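PDB 5XUN: acetyltransferase from Klebsiella pneumoniae, which acts as the toxin of a type II toxin-antitoxin pair, probably transferring the acetyl group of acetyl-CoA to glycyl-tRNA. Local coordinates for residues N29-L32 with K33-K37. The protein carries 1 engineered substitution. Numbering follows the deposited sequence.
Sequences NTFL and KEHLK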
ATOM      1  N   ASN B  29      -9.236  -4.490  22.498  1.00 27.65           N
ATOM      2  CA  ASN B  29     -10.541  -3.989  22.912  1.00 30.93           C
ATOM      3  C   ASN B  29     -10.499  -2.480  23.070  1.00 21.45           C
ATOM      4  O   ASN B  29     -11.414  -1.772  22.635  1.00 23.93           O
ATOM      5  CB  ASN B  29     -10.972  -4.633  24.231  1.00 37.64           C
ATOM      6  CG  ASN B  29     -11.060  -6.139  24.149  1.00 30.66           C
ATOM      7  OD1 ASN B  29     -11.532  -6.695  23.159  1.00 36.85           O
ATOM      8  ND2 ASN B  29     -10.605  -6.811  25.201  1.00 44.55           N
ATOM      9  N   THR B  30      -9.445  -1.974  23.709  1.00 25.04           N
ATOM     10  CA  THR B  30      -9.291  -0.536  23.846  1.00 33.08           C
ATOM     11  C   THR B  30      -9.133   0.125  22.479  1.00 36.36           C
ATOM     12  O   THR B  30      -9.691   1.202  22.231  1.00 19.25           O
ATOM     13  CB  THR B  30      -8.095  -0.235  24.753  1.00 26.26           C
ATOM     14  OG1 THR B  30      -8.354  -0.745  26.067  1.00 42.51           O
ATOM     15  CG2 THR B  30      -7.847   1.250  24.851  1.00 35.87           C
ATOM     16  N   PHE B  31      -8.410  -0.526  21.560  1.00 23.55           N
ATOM     17  CA  PHE B  31      -8.189   0.092  20.257  1.00 21.99           C
ATOM     18  C   PHE B  31      -9.502   0.249  19.505  1.00 14.05           C
ATOM     19  O   PHE B  31      -9.750   1.293  18.895  1.00 26.29           O
ATOM     20  CB  PHE B  31      -7.193  -0.715  19.425  1.00 22.04           C
ATOM     21  CG  PHE B  31      -6.843  -0.052  18.125  1.00 20.55           C
ATOM     22  CD1 PHE B  31      -7.637  -0.232  16.998  1.00 20.13           C
ATOM     23  CD2 PHE B  31      -5.742   0.777  18.036  1.00 19.81           C
ATOM     24  CE1 PHE B  31      -7.326   0.399  15.798  1.00 23.51           C
ATOM     25  CE2 PHE B  31      -5.431   1.415  16.839  1.00 25.95           C
ATOM     26  CZ  PHE B  31      -6.225   1.218  15.721  1.00 14.16           C
ATOM     27  N   LEU B  32     -10.345  -0.788  19.520  1.00 16.10           N
ATOM     28  CA  LEU B  32     -11.671  -0.674  18.922  1.00 17.88           C
ATOM     29  C   LEU B  32     -12.433   0.529  19.466  1.00 35.29           C
ATOM     30  O   LEU B  32     -13.092   1.254  18.708  1.00 23.66           O
ATOM     31  CB  LEU B  32     -12.471  -1.950  19.174  1.00 16.10           C
ATOM     32  CG  LEU B  32     -13.952  -1.844  18.805  1.00 23.64           C
ATOM     33  CD1 LEU B  32     -14.109  -1.595  17.314  1.00 30.53           C
ATOM     34  CD2 LEU B  32     -14.735  -3.083  19.228  1.00 25.86           C
ATOM     35  N   LYS B  33     -12.350   0.760  20.782  1.00 20.33           N
ATOM     36  CA  LYS B  33     -13.163   1.793  21.423  1.00 26.74           C
ATOM     37  C   LYS B  33     -12.624   3.196  21.179  1.00 17.86           C
ATOM     38  O   LYS B  33     -13.402   4.125  20.945  1.00 26.01           O
ATOM     39  CB  LYS B  33     -13.241   1.554  22.934  1.00 19.59           C
ATOM     40  CG  LYS B  33     -14.029   0.335  23.354  1.00 38.24           C
ATOM     41  CD  LYS B  33     -14.186   0.295  24.866  1.00 27.41           C
ATOM     42  CE  LYS B  33     -12.841   0.306  25.579  1.00 48.07           C
ATOM     43  NZ  LYS B  33     -13.005   0.260  27.065  1.00 47.57           N
ATOM     44  N   GLU B  34     -11.309   3.378  21.260  1.00 24.75           N
ATOM     45  CA  GLU B  34     -10.716   4.706  21.309  1.00 21.91           C
ATOM     46  C   GLU B  34     -10.154   5.176  19.976  1.00 31.00           C
ATOM     47  O   GLU B  34     -10.264   6.359  19.650  1.00 28.63           O
ATOM     48  CB  GLU B  34      -9.572   4.721  22.327  1.00 23.72           C
ATOM     49  CG  GLU B  34      -9.820   3.954  23.602  1.00 43.07           C
ATOM     50  CD  GLU B  34      -9.158   4.582  24.816  1.00 27.10           C
ATOM     51  OE1 GLU B  34      -9.692   4.439  25.933  1.00 40.59           O
ATOM     52  OE2 GLU B  34      -8.057   5.154  24.669  1.00 34.43           O
ATOM     53  N   HIS B  35      -9.578   4.277  19.180  1.00 30.64           N
ATOM     54  CA  HIS B  35      -8.704   4.691  18.094  1.00 29.30           C
ATOM     55  C   HIS B  35      -9.096   4.209  16.707  1.00 24.66           C
ATOM     56  O   HIS B  35      -8.680   4.837  15.729  1.00 25.43           O
ATOM     57  CB  HIS B  35      -7.269   4.217  18.364  1.00 23.51           C
ATOM     58  CG  HIS B  35      -6.762   4.561  19.732  1.00 35.16           C
ATOM     59  ND1 HIS B  35      -6.458   5.850  20.109  1.00 31.10           N
ATOM     60  CD2 HIS B  35      -6.488   3.782  20.805  1.00 29.27           C
ATOM     61  CE1 HIS B  35      -6.030   5.855  21.358  1.00 34.78           C
ATOM     62  NE2 HIS B  35      -6.037   4.612  21.803  1.00 37.87           N
ATOM     63  N   LEU B  36      -9.872   3.131  16.584  1.00 28.12           N
ATOM     64  CA  LEU B  36     -10.123   2.553  15.269  1.00 22.55           C
ATOM     65  C   LEU B  36     -10.655   3.597  14.300  1.00 21.71           C
ATOM     66  O   LEU B  36     -10.066   3.849  13.244  1.00 16.08           O
ATOM     67  CB  LEU B  36     -11.113   1.394  15.377  1.00 28.76           C
ATOM     68  CG  LEU B  36     -11.488   0.802  14.014  1.00 19.27           C
ATOM     69  CD1 LEU B  36     -10.243   0.274  13.325  1.00 18.31           C
ATOM     70  CD2 LEU B  36     -12.517  -0.292  14.173  1.00 18.88           C
ATOM     71  N   LYS B  37     -11.751   4.252  14.679  1.00 21.59           N
ATOM     72  CA  LYS B  37     -12.435   5.153  13.767  1.00 24.08           C
ATOM     73  C   LYS B  37     -11.589   6.379  13.456  1.00 23.18           C
ATOM     74  O   LYS B  37     -11.570   6.853  12.313  1.00 16.49           O
ATOM     75  CB  LYS B  37     -13.776   5.550  14.375  1.00 20.13           C
ATOM     76  CG  LYS B  37     -14.460   6.706  13.708  1.00 25.85           C
ATOM     77  CD  LYS B  37     -15.046   6.329  12.380  1.00 26.91           C
ATOM     78  CE  LYS B  37     -15.889   7.480  11.865  1.00 33.80           C
ATOM     79  NZ  LYS B  37     -16.068   7.434  10.384  1.00 41.70           N
TER
HETATM   80  O   HOH W   1     -13.297   3.716  17.380  1.00 21.40           O
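Phe31 carries its CG anti to the backbone N (chi1 -175°), which swings the ring forward along the chain and beneath His35 and Leu36. The evidence is a CH-pi contact: His35 CB lies over one face, 4.0 Å from the Phe31 ring centroid and 24° off the ring normal, displaced toward the rim. At the opposite edge of the ring, the rim carbon Phe31 CE1 meets Leu36 CD1 at 3.8 Å. Leu32 and Leu36 also both turn CG anti to N, and their methyls Leu32 CD1 and Leu36 CD2 touch at 3.8 Å. On another flank of the helix, Thr30 and Glu34 lie alongside each other, pointing the same way, with Thr30 CG2 3.6 Å from Glu34 CG.

The backbone shows how the helix ends. Glu34 N still makes a regular i to i+4 bond to Thr30 O (2.9 Å), but Phe31 O is shared: His35 N and Leu36 N, each 3.0 Å from Phe31 O, approach from opposite faces of its carbonyl plane. His35 departs from helical phi/psi, and a water bridges the next pair, donating to Leu32 O at 2.8 Å and accepting from Lys37 N at 3.2 Å.

Phe31, Leu32 and Leu36 pack onto strand 59-71; Phe31 also makes a cation-pi contact with Arg96 and packs on Tyr86 of the second subunit. His35 closes helix 26-34 and serves as N-cap residue of helix 36-41, at the junction of the two short helices between strands 6-9 and 46-51, the beta1-alpha1-alpha2-beta2 start of the GNAT fold.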